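Long-range contacts in sphingomyelinase-c (Listeria ivanovii, PDB 1ZWX), which belongs to the endonuclease/exonuclease/phosphatase family and has the DNase I-like fold, a sandwich of two mixed beta-sheets flanked by helices: residues A[15-20]-A[52-57]; A[225-230]-A[243-248]; A[231-236]-A[284-289]. All blocks are in the same frame, centred on the assembly; numbering follows the deposited sequence.

Contact 1 of 3, residues A[15-20]-A[52-57]; sequences SHNVYL and LNEAFD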
loop_
_atom_site.group_PDB
_atom_site.type_symbol
_atom_site.label_atom_id
_atom_site.label_comp_id
_atom_site.label_asym_id
_atom_site.label_seq_id
_atom_site.Cartn_x
_atom_site.Cartn_y
_atom_site.Cartn_z
ATOM N N SER A 15 -2.685 5.335 2.886
ATOM C CA SER A 15 -1.943 4.327 2.138
ATOM C C SER A 15 -1.704 4.896 0.725
ATOM O O SER A 15 -2.617 5.430 0.104
ATOM C CB SER A 15 -2.731 3.005 2.077
ATOM O OG SER A 15 -1.993 2.022 1.367
ATOM N N HIS A 16 -0.454 4.803 0.263
ATOM C CA HIS A 16 -0.124 5.243 -1.070
ATOM C C HIS A 16 0.853 4.310 -1.720
ATOM O O HIS A 16 1.983 4.078 -1.230
ATOM C CB HIS A 16 0.447 6.666 -1.085
ATOM C CG HIS A 16 0.335 7.328 -2.419
ATOM N ND1 HIS A 16 1.039 8.463 -2.749
ATOM C CD2 HIS A 16 -0.418 7.016 -3.505
ATOM C CE1 HIS A 16 0.709 8.838 -3.971
ATOM N NE2 HIS A 16 -0.166 7.973 -4.454
ATOM N N ASN A 17 0.383 3.771 -2.833
ATOM C CA ASN A 17 1.231 3.074 -3.758
ATOM C C ASN A 17 1.950 4.188 -4.524
ATOM O O ASN A 17 1.344 4.886 -5.333
ATOM C CB ASN A 17 0.346 2.205 -4.692
ATOM C CG ASN A 17 1.164 1.426 -5.685
ATOM O OD1 ASN A 17 2.270 1.860 -6.052
ATOM N ND2 ASN A 17 0.657 0.265 -6.119
ATOM N N VAL A 18 3.226 4.380 -4.207
ATOM C CA VAL A 18 3.972 5.549 -4.679
ATOM C C VAL A 18 4.720 5.315 -6.020
ATOM O O VAL A 18 5.376 6.230 -6.529
ATOM C CB VAL A 18 4.982 6.055 -3.606
ATOM C CG1 VAL A 18 4.207 6.596 -2.362
ATOM C CG2 VAL A 18 5.923 4.975 -3.195
ATOM N N TYR A 19 4.623 4.109 -6.572
ATOM C CA TYR A 19 5.179 3.869 -7.910
ATOM C C TYR A 19 6.634 4.345 -8.040
ATOM O O TYR A 19 6.922 5.243 -8.849
ATOM C CB TYR A 19 4.303 4.593 -8.926
ATOM C CG TYR A 19 4.661 4.362 -10.383
ATOM C CD1 TYR A 19 4.944 3.087 -10.850
ATOM C CD2 TYR A 19 4.643 5.404 -11.288
ATOM C CE1 TYR A 19 5.252 2.847 -12.191
ATOM C CE2 TYR A 19 4.926 5.180 -12.649
ATOM C CZ TYR A 19 5.222 3.893 -13.088
ATOM O OH TYR A 19 5.526 3.647 -14.435
ATOM N N LEU A 20 7.535 3.744 -7.257
ATOM C CA LEU A 20 8.988 3.983 -7.337
ATOM C C LEU A 20 9.687 2.738 -7.866
ATOM O O LEU A 20 10.318 1.956 -7.141
ATOM C CB LEU A 20 9.589 4.454 -5.996
ATOM C CG LEU A 20 8.995 5.770 -5.417
ATOM C CD1 LEU A 20 9.548 6.008 -4.002
ATOM C CD2 LEU A 20 9.125 7.086 -6.288
ATOM N N LEU A 52 3.172 2.413 2.723
ATOM C CA LEU A 52 3.706 2.657 1.376
ATOM C C LEU A 52 3.741 1.360 0.571
ATOM O O LEU A 52 3.999 0.310 1.135
ATOM C CB LEU A 52 5.133 3.186 1.477
ATOM C CG LEU A 52 5.283 4.471 2.283
ATOM C CD1 LEU A 52 6.774 4.796 2.356
ATOM C CD2 LEU A 52 4.509 5.624 1.633
ATOM N N ASN A 53 3.501 1.461 -0.732
ATOM C CA ASN A 53 3.588 0.315 -1.674
ATOM C C ASN A 53 4.453 0.769 -2.856
ATOM O O ASN A 53 4.523 1.958 -3.160
ATOM C CB ASN A 53 2.216 -0.031 -2.293
ATOM C CG ASN A 53 1.228 -0.689 -1.326
ATOM O OD1 ASN A 53 0.041 -0.782 -1.654
ATOM N ND2 ASN A 53 1.686 -1.106 -0.143
ATOM N N GLU A 54 5.057 -0.196 -3.551
ATOM C CA GLU A 54 5.923 0.067 -4.727
ATOM C C GLU A 54 7.101 1.010 -4.438
ATOM O O GLU A 54 7.572 1.771 -5.321
ATOM C CB GLU A 54 5.107 0.523 -5.923
ATOM C CG GLU A 54 4.266 -0.614 -6.483
ATOM C CD GLU A 54 3.472 -0.255 -7.762
ATOM O OE1 GLU A 54 3.790 0.748 -8.449
ATOM O OE2 GLU A 54 2.489 -0.977 -8.052
ATOM N N ALA A 55 7.568 0.946 -3.209
ATOM C CA ALA A 55 8.850 1.582 -2.832
ATOM C C ALA A 55 9.943 0.585 -3.161
ATOM O O ALA A 55 10.539 -0.029 -2.272
ATOM C CB ALA A 55 8.840 1.937 -1.324
ATOM N N PHE A 56 10.198 0.396 -4.461
ATOM C CA PHE A 56 11.096 -0.662 -4.917
ATOM C C PHE A 56 12.539 -0.157 -5.110
ATOM O O PHE A 56 13.508 -0.813 -4.688
ATOM C CB PHE A 56 10.642 -1.255 -6.269
ATOM C CG PHE A 56 9.394 -2.095 -6.216
ATOM C CD1 PHE A 56 8.316 -1.774 -7.036
ATOM C CD2 PHE A 56 9.303 -3.206 -5.385
ATOM C CE1 PHE A 56 7.172 -2.559 -7.029
ATOM C CE2 PHE A 56 8.138 -3.997 -5.371
ATOM C CZ PHE A 56 7.091 -3.662 -6.186
ATOM N N ASP A 57 12.679 0.985 -5.773
ATOM C CA ASP A 57 14.025 1.488 -6.116
ATOM C C ASP A 57 14.781 1.748 -4.837
ATOM O O ASP A 57 14.292 2.475 -3.976
ATOM C CB ASP A 57 13.932 2.802 -6.870
ATOM C CG ASP A 57 15.301 3.315 -7.276
ATOM O OD1 ASP A 57 15.708 4.401 -6.811
ATOM O OD2 ASP A 57 15.962 2.598 -8.058
HETATM O O HOH W 1 -1.995 1.582 -1.457
#

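Contact 2 of 3, residues A[225-230]-A[243-248]; sequences ATWDPT and APEYLD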
loop_
_atom_site.group_PDB
_atom_site.type_symbol
_atom_site.label_atom_id
_atom_site.label_comp_id
_atom_site.label_asym_id
_atom_site.label_seq_id
_atom_site.Cartn_x
_atom_site.Cartn_y
_atom_site.Cartn_z
ATOM N N ALA A 225 -11.913 6.017 -8.589
ATOM C CA ALA A 225 -10.916 5.097 -9.115
ATOM C C ALA A 225 -9.595 5.521 -8.523
ATOM O O ALA A 225 -9.235 6.690 -8.583
ATOM C CB ALA A 225 -10.862 5.168 -10.652
ATOM N N THR A 226 -8.890 4.583 -7.918
ATOM C CA THR A 226 -7.565 4.859 -7.385
ATOM C C THR A 226 -6.486 4.691 -8.461
ATOM O O THR A 226 -5.364 5.162 -8.290
ATOM C CB THR A 226 -7.245 3.958 -6.181
ATOM O OG1 THR A 226 -7.072 2.588 -6.609
ATOM C CG2 THR A 226 -8.375 4.066 -5.130
ATOM N N TRP A 227 -6.849 4.011 -9.558
ATOM C CA TRP A 227 -5.941 3.795 -10.690
ATOM C C TRP A 227 -6.761 4.262 -11.890
ATOM O O TRP A 227 -7.678 3.561 -12.333
ATOM C CB TRP A 227 -5.522 2.320 -10.773
ATOM C CG TRP A 227 -4.432 2.051 -11.774
ATOM C CD1 TRP A 227 -3.084 2.148 -11.583
ATOM C CD2 TRP A 227 -4.619 1.631 -13.135
ATOM N NE1 TRP A 227 -2.413 1.825 -12.753
ATOM C CE2 TRP A 227 -3.337 1.514 -13.720
ATOM C CE3 TRP A 227 -5.754 1.385 -13.924
ATOM C CZ2 TRP A 227 -3.151 1.129 -15.074
ATOM C CZ3 TRP A 227 -5.574 1.011 -15.271
ATOM C CH2 TRP A 227 -4.283 0.891 -15.824
ATOM N N ASP A 228 -6.477 5.473 -12.352
ATOM C CA ASP A 228 -7.347 6.153 -13.325
ATOM C C ASP A 228 -6.614 6.728 -14.539
ATOM O O ASP A 228 -6.142 7.866 -14.493
ATOM C CB ASP A 228 -8.127 7.280 -12.645
ATOM C CG ASP A 228 -9.383 7.647 -13.399
ATOM O OD1 ASP A 228 -9.482 7.384 -14.625
ATOM O OD2 ASP A 228 -10.280 8.210 -12.775
ATOM N N PRO A 229 -6.521 5.950 -15.640
ATOM C CA PRO A 229 -5.930 6.527 -16.874
ATOM C C PRO A 229 -6.702 7.723 -17.487
ATOM O O PRO A 229 -6.162 8.416 -18.362
ATOM C CB PRO A 229 -5.914 5.337 -17.847
ATOM C CG PRO A 229 -6.030 4.106 -16.978
ATOM C CD PRO A 229 -6.900 4.536 -15.822
ATOM N N THR A 230 -7.937 7.979 -17.052
ATOM C CA THR A 230 -8.659 9.130 -17.588
ATOM C C THR A 230 -8.263 10.449 -16.927
ATOM O O THR A 230 -8.488 11.498 -17.512
ATOM C CB THR A 230 -10.221 8.954 -17.630
ATOM O OG1 THR A 230 -10.787 9.042 -16.315
ATOM C CG2 THR A 230 -10.612 7.658 -18.239
ATOM N N ALA A 243 -9.226 0.658 -18.677
ATOM C CA ALA A 243 -10.343 1.116 -17.859
ATOM C C ALA A 243 -9.866 1.501 -16.434
ATOM O O ALA A 243 -8.993 0.813 -15.863
ATOM C CB ALA A 243 -11.421 0.039 -17.792
ATOM N N PRO A 244 -10.415 2.602 -15.871
ATOM C CA PRO A 244 -10.075 2.974 -14.489
ATOM C C PRO A 244 -10.436 1.845 -13.522
ATOM O O PRO A 244 -11.407 1.122 -13.761
ATOM C CB PRO A 244 -10.945 4.206 -14.238
ATOM C CG PRO A 244 -11.247 4.762 -15.600
ATOM C CD PRO A 244 -11.379 3.553 -16.469
ATOM N N GLU A 245 -9.648 1.667 -12.461
ATOM C CA GLU A 245 -9.922 0.631 -11.468
ATOM C C GLU A 245 -9.852 1.215 -10.057
ATOM O O GLU A 245 -9.267 2.278 -9.859
ATOM C CB GLU A 245 -8.953 -0.559 -11.604
ATOM C CG GLU A 245 -9.124 -1.384 -12.916
ATOM C CD GLU A 245 -8.181 -2.583 -13.011
ATOM O OE1 GLU A 245 -8.217 -3.465 -12.113
ATOM O OE2 GLU A 245 -7.403 -2.663 -13.997
ATOM N N TYR A 246 -10.463 0.513 -9.102
ATOM C CA TYR A 246 -10.433 0.882 -7.681
ATOM C C TYR A 246 -9.759 -0.271 -6.941
ATOM O O TYR A 246 -10.337 -1.347 -6.808
ATOM C CB TYR A 246 -11.866 1.138 -7.158
ATOM C CG TYR A 246 -11.888 1.876 -5.833
ATOM C CD1 TYR A 246 -12.369 3.181 -5.761
ATOM C CD2 TYR A 246 -11.402 1.284 -4.673
ATOM C CE1 TYR A 246 -12.382 3.880 -4.566
ATOM C CE2 TYR A 246 -11.378 1.965 -3.486
ATOM C CZ TYR A 246 -11.893 3.265 -3.429
ATOM O OH TYR A 246 -11.913 3.952 -2.236
ATOM N N LEU A 247 -8.509 -0.075 -6.517
ATOM C CA LEU A 247 -7.632 -1.185 -6.140
ATOM C C LEU A 247 -6.983 -1.043 -4.757
ATOM O O LEU A 247 -6.368 -1.993 -4.248
ATOM C CB LEU A 247 -6.485 -1.284 -7.163
ATOM C CG LEU A 247 -6.872 -1.595 -8.621
ATOM C CD1 LEU A 247 -5.607 -1.574 -9.502
ATOM C CD2 LEU A 247 -7.584 -2.952 -8.709
ATOM N N ASP A 248 -7.071 0.166 -4.201
ATOM C CA ASP A 248 -6.354 0.516 -2.948
ATOM C C ASP A 248 -7.383 0.757 -1.818
ATOM O O ASP A 248 -8.350 1.500 -1.971
ATOM C CB ASP A 248 -5.499 1.771 -3.135
ATOM C CG ASP A 248 -4.449 1.629 -4.240
ATOM O OD1 ASP A 248 -4.774 1.863 -5.422
ATOM O OD2 ASP A 248 -3.293 1.333 -3.898
#

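Contact 3 of 3, residues A[231-236]-A[284-289]; sequences TNSMLK and TYQDFS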
loop_
_atom_site.group_PDB
_atom_site.type_symbol
_atom_site.label_atom_id
_atom_site.label_comp_id
_atom_site.label_asym_id
_atom_site.label_seq_id
_atom_site.Cartn_x
_atom_site.Cartn_y
_atom_site.Cartn_z
ATOM N N THR A 231 -7.647 10.404 -15.732
ATOM C CA THR A 231 -7.228 11.616 -15.017
ATOM C C THR A 231 -5.737 11.700 -14.646
ATOM O O THR A 231 -5.204 12.790 -14.418
ATOM C CB THR A 231 -8.073 11.814 -13.710
ATOM O OG1 THR A 231 -7.865 10.699 -12.825
ATOM C CG2 THR A 231 -9.571 11.927 -14.023
ATOM N N ASN A 232 -5.068 10.554 -14.527
ATOM C CA ASN A 232 -3.696 10.526 -14.028
ATOM C C ASN A 232 -2.715 10.802 -15.170
ATOM O O ASN A 232 -2.684 10.055 -16.143
ATOM C CB ASN A 232 -3.412 9.169 -13.364
ATOM C CG ASN A 232 -2.124 9.140 -12.596
ATOM O OD1 ASN A 232 -1.046 9.094 -13.171
ATOM N ND2 ASN A 232 -2.222 9.121 -11.275
ATOM N N SER A 233 -1.924 11.871 -15.045
ATOM C CA SER A 233 -0.996 12.265 -16.100
ATOM C C SER A 233 0.020 11.146 -16.461
ATOM O O SER A 233 0.362 10.974 -17.637
ATOM C CB SER A 233 -0.283 13.539 -15.690
ATOM O OG SER A 233 0.620 13.305 -14.617
ATOM N N MET A 234 0.474 10.375 -15.462
ATOM C CA MET A 234 1.444 9.292 -15.699
ATOM C C MET A 234 0.800 8.104 -16.450
ATOM O O MET A 234 1.448 7.476 -17.286
ATOM C CB MET A 234 2.123 8.837 -14.390
ATOM C CG MET A 234 2.782 9.988 -13.554
ATOM S SD MET A 234 3.469 9.544 -11.921
ATOM C CE MET A 234 4.920 8.709 -12.511
ATOM N N LEU A 235 -0.465 7.803 -16.172
ATOM C CA LEU A 235 -1.159 6.709 -16.866
ATOM C C LEU A 235 -1.613 7.099 -18.287
ATOM O O LEU A 235 -1.796 6.229 -19.144
ATOM C CB LEU A 235 -2.358 6.211 -16.061
ATOM C CG LEU A 235 -2.033 5.508 -14.744
ATOM C CD1 LEU A 235 -3.315 5.101 -14.036
ATOM C CD2 LEU A 235 -1.134 4.294 -14.997
ATOM N N LYS A 236 -1.828 8.388 -18.518
ATOM C CA LYS A 236 -2.163 8.886 -19.845
ATOM C C LYS A 236 -1.052 8.560 -20.831
ATOM O O LYS A 236 -1.305 8.301 -22.006
ATOM C CB LYS A 236 -2.426 10.389 -19.797
ATOM C CG LYS A 236 -3.776 10.692 -19.179
ATOM C CD LYS A 236 -4.027 12.177 -19.047
ATOM C CE LYS A 236 -5.445 12.411 -18.616
ATOM N NZ LYS A 236 -5.638 13.796 -18.156
ATOM N N THR A 284 6.461 15.787 -19.184
ATOM C CA THR A 284 6.049 16.620 -18.051
ATOM C C THR A 284 4.815 16.011 -17.425
ATOM O O THR A 284 3.872 15.662 -18.109
ATOM C CB THR A 284 5.773 18.060 -18.515
ATOM O OG1 THR A 284 6.971 18.582 -19.081
ATOM C CG2 THR A 284 5.351 18.980 -17.336
ATOM N N TYR A 285 4.837 15.888 -16.099
ATOM C CA TYR A 285 3.728 15.248 -15.399
ATOM C C TYR A 285 3.303 16.080 -14.185
ATOM O O TYR A 285 4.025 16.992 -13.770
ATOM C CB TYR A 285 4.156 13.857 -14.911
ATOM C CG TYR A 285 4.584 12.928 -16.024
ATOM C CD1 TYR A 285 5.935 12.699 -16.292
ATOM C CD2 TYR A 285 3.628 12.310 -16.831
ATOM C CE1 TYR A 285 6.322 11.830 -17.349
ATOM C CE2 TYR A 285 4.010 11.446 -17.890
ATOM C CZ TYR A 285 5.349 11.214 -18.120
ATOM O OH TYR A 285 5.700 10.357 -19.156
ATOM N N GLN A 286 2.164 15.721 -13.600
ATOM C CA GLN A 286 1.642 16.481 -12.469
ATOM C C GLN A 286 0.962 15.570 -11.427
ATOM O O GLN A 286 0.012 15.992 -10.731
ATOM C CB GLN A 286 0.653 17.518 -12.995
ATOM C CG GLN A 286 -0.456 16.907 -13.799
ATOM C CD GLN A 286 -1.465 17.926 -14.263
ATOM O OE1 GLN A 286 -2.609 17.586 -14.581
ATOM N NE2 GLN A 286 -1.049 19.187 -14.308
ATOM N N ASP A 287 1.460 14.338 -11.321
ATOM C CA ASP A 287 0.985 13.397 -10.318
ATOM C C ASP A 287 2.121 12.851 -9.513
ATOM O O ASP A 287 3.266 12.812 -9.985
ATOM C CB ASP A 287 0.095 12.310 -10.932
ATOM C CG ASP A 287 -1.242 12.868 -11.430
ATOM O OD1 ASP A 287 -1.345 13.223 -12.639
ATOM O OD2 ASP A 287 -2.214 12.959 -10.622
ATOM N N PHE A 288 1.819 12.471 -8.263
ATOM C CA PHE A 288 2.807 11.931 -7.331
ATOM C C PHE A 288 3.158 10.491 -7.679
ATOM O O PHE A 288 4.254 10.012 -7.359
ATOM C CB PHE A 288 2.240 11.924 -5.894
ATOM C CG PHE A 288 1.985 13.317 -5.327
ATOM C CD1 PHE A 288 0.705 13.825 -5.255
ATOM C CD2 PHE A 288 3.040 14.098 -4.878
ATOM C CE1 PHE A 288 0.462 15.124 -4.742
ATOM C CE2 PHE A 288 2.803 15.402 -4.369
ATOM C CZ PHE A 288 1.532 15.892 -4.297
ATOM N N SER A 289 2.194 9.804 -8.275
ATOM C CA SER A 289 2.292 8.373 -8.561
ATOM C C SER A 289 1.221 8.028 -9.592
ATOM O O SER A 289 0.368 8.874 -9.911
ATOM C CB SER A 289 2.091 7.567 -7.262
ATOM O OG SER A 289 1.673 6.243 -7.536
HETATM O O HOH W 2 -4.630 13.563 -11.430
#

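Contact 1 of 3, residues A[15-20]-A[52-57]
Residues 15-20 and 52-57 pair as parallel neighbours, from His16 beside Leu52 to Leu20 beside Ala55, in one sheet of the DNase I-like sandwich. Strand 12-20, helix 31-39 and strand 49-55 form a beta-alpha-beta unit, and the contact is buried. Within these segments, Asn53 N gives to His16 O and Val18 N gives to Asn53 O (2.9 Å). A beta bulge then shifts the register by one, with the extra residue in 15-20. Both Tyr19 and Glu54 take left-handed backbone angles there. Beyond the bulge, Leu20 N bonds to Glu54 O at 2.8 Å. Leu20 O ends the pairing by accepting from Phe56 N and Asp57 N, which reach it from opposite faces of its carbonyl plane.

Asn17 and Glu54 carry the side-chain contact. The Asn17 CG lies anti to the backbone N (chi1 -179°), and the amide leans over the Glu54 carboxylate. The two planes are nearly perpendicular, 82° apart. Asn17 ND2 meets Glu54 OE2 at 2.9 Å, in its own amide plane but from above the carboxylate. The same nitrogen also bonds Asp195. Asn17 OD1 turns back to accept from Tyr19 N at 3.3 Å, closing an Asx turn. The edge of the Tyr19 ring faces Glu54 as well, with CD1 3.5 Å from OE1. On the other side of the sheet, Val18 CG1 meets Leu52 CD2 at 4.1 Å, and Leu64 of helix 58-67 packs on Leu52 and Leu20. Glu54 is about 3 Å from a phosphate ion, probably from the crystallisation liquor.

The Asn17 amide is therefore used at both ends, which fixes its flip. OD1 closes the Asx turn at the bulge. ND2 gives the carboxylate one bond, while OD1 and Glu54 OE1, both acceptors, lie 3.0 Å apart.

Contact 2 of 3, residues A[225-230]-A[243-248]
Thr226 and Trp227 both face Glu245, a classic beta bulge between two segments that form a single antiparallel bridge. The bridge is the hydrogen-bonded pair Trp227-Glu245. Trp227 N gives to Glu245 O, and Glu245 N returns a short bond to Trp227 O at 2.7 Å.

Thr226 points its two branches at different partners. Its OG1 sits between the backbone N and the carbonyl carbon (chi1 69°), which leaves CG2 anti to the carbonyl carbon. The methyl stands over the centre of the Tyr246 ring, 3.9 Å from CG2 to the ring centroid. It is only 5° off the ring normal, so this is a CH-pi contact over the face. The hydroxyl works in two directions. Leu247 N donates to Thr226 OG1 at 3.0 Å in a nearly straight bond, and OG1 donates a hydrogen bond to Asp248 OD1. That last bond, OG1 to OD1, is 2.7 Å and uses the anti lone pair of the carboxylate oxygen. Asp248 OD1 also bonds His291 ND1, so one oxygen serves both Thr226 and His291.

Trp227 also points toward 243-248. Its CB touches Leu247 CD1, while the far rim of the indole reaches back so that CZ3 lies 3.5 Å from Ala243 O, in the ring plane. Leu235 of helix 233-238 packs against the indole, and the Trp227 side chain comes within about 4 Å of a bound phosphate ion.

Toward the exposed end, Pro244 is the packing surface. Its CB meets Ala225 CB at 3.7 Å, and its CG lies beside Asp228 OD1. That oxygen is held in an Asx turn: Thr230 N and Thr230 OG1 reach it from the same face of the carboxylate plane, OG1 to OD1 at 2.7 Å.

Contact 3 of 3, residues A[231-236]-A[284-289]
Ser233 at the start of helix 233-238 is locked onto Asp287 and Gln286, near the end of strand 281-285. This polar cluster is the tight part of the contact. Ser233 N and Ser233 OG both donate to Asp287 OD1, OG at 2.8 Å and along the anti lone pair. The backbone N of Ser233 comes instead from above the carboxylate plane. Ser233 OG then accepts from Gln286 N at 3.0 Å, in a bond that is straight at 179°. OG lies between the backbone N and the carbonyl carbon (chi1 70°), where it can serve both partners.

Asn232, the N-cap residue, lies alongside. Its amide stacks on the Asp287 carboxylate with the two planes 21° apart. ND2 reaches on to Ser289 O at 2.9 Å, in the planes of both the amide and the carbonyl. OD1 turns inward and accepts weakly from Met234 N and Leu235 N. Met234 adds the apolar part: its first two torsions set SD 3.6 Å from Ser289 C, and the bend at chi3 only directs CE. Its CG meets the Tyr285 ring at CD2, 4.1 Å away. Ser233 O lies at the edge of that ring, in its plane, and the Tyr285 hydroxyl bonds a glycerol molecule.

The other side is looser and wetter. Thr231 is exposed and makes almost no direct contact across; its hydroxyl bonds Tyr292. A water 2.6 Å from Asp287 OD2, and farther from Thr231 O, may bridge the two. The Gln286 side chain, partly exposed, rests its CG near Ser233.

The two oxygens of Asp287 thus have separate tasks. OD1 receives the N-H and hydroxyl of Ser233 at the helix start, a setting that would favour the ionised form, while OD2 may turn to water.

How the contacts relate
The three contacts meet one another directly, though their centres lie 12 to 16 Å apart. Contact 1 touches contact 3 where Ser289 OG probably bonds Asn17 O at 2.6 Å, and where Met234 CE packs on Tyr19 CE2. Contact 2 reaches contact 1 through Asp248 OD2, 3.8 Å from Asn17 CB. Contacts 2 and 3 alternate along the chain, and Leu235 CD2 lies 3.6 Å from Trp227 NE1. His291 links contacts 1 and 2: its O bonds His16 NE2 and its ND1 bonds Asp248 OD1. Contacts 1 and 2 each bring a side chain, Glu54 and Trp227, close to bound phosphate, which may mark a pocket.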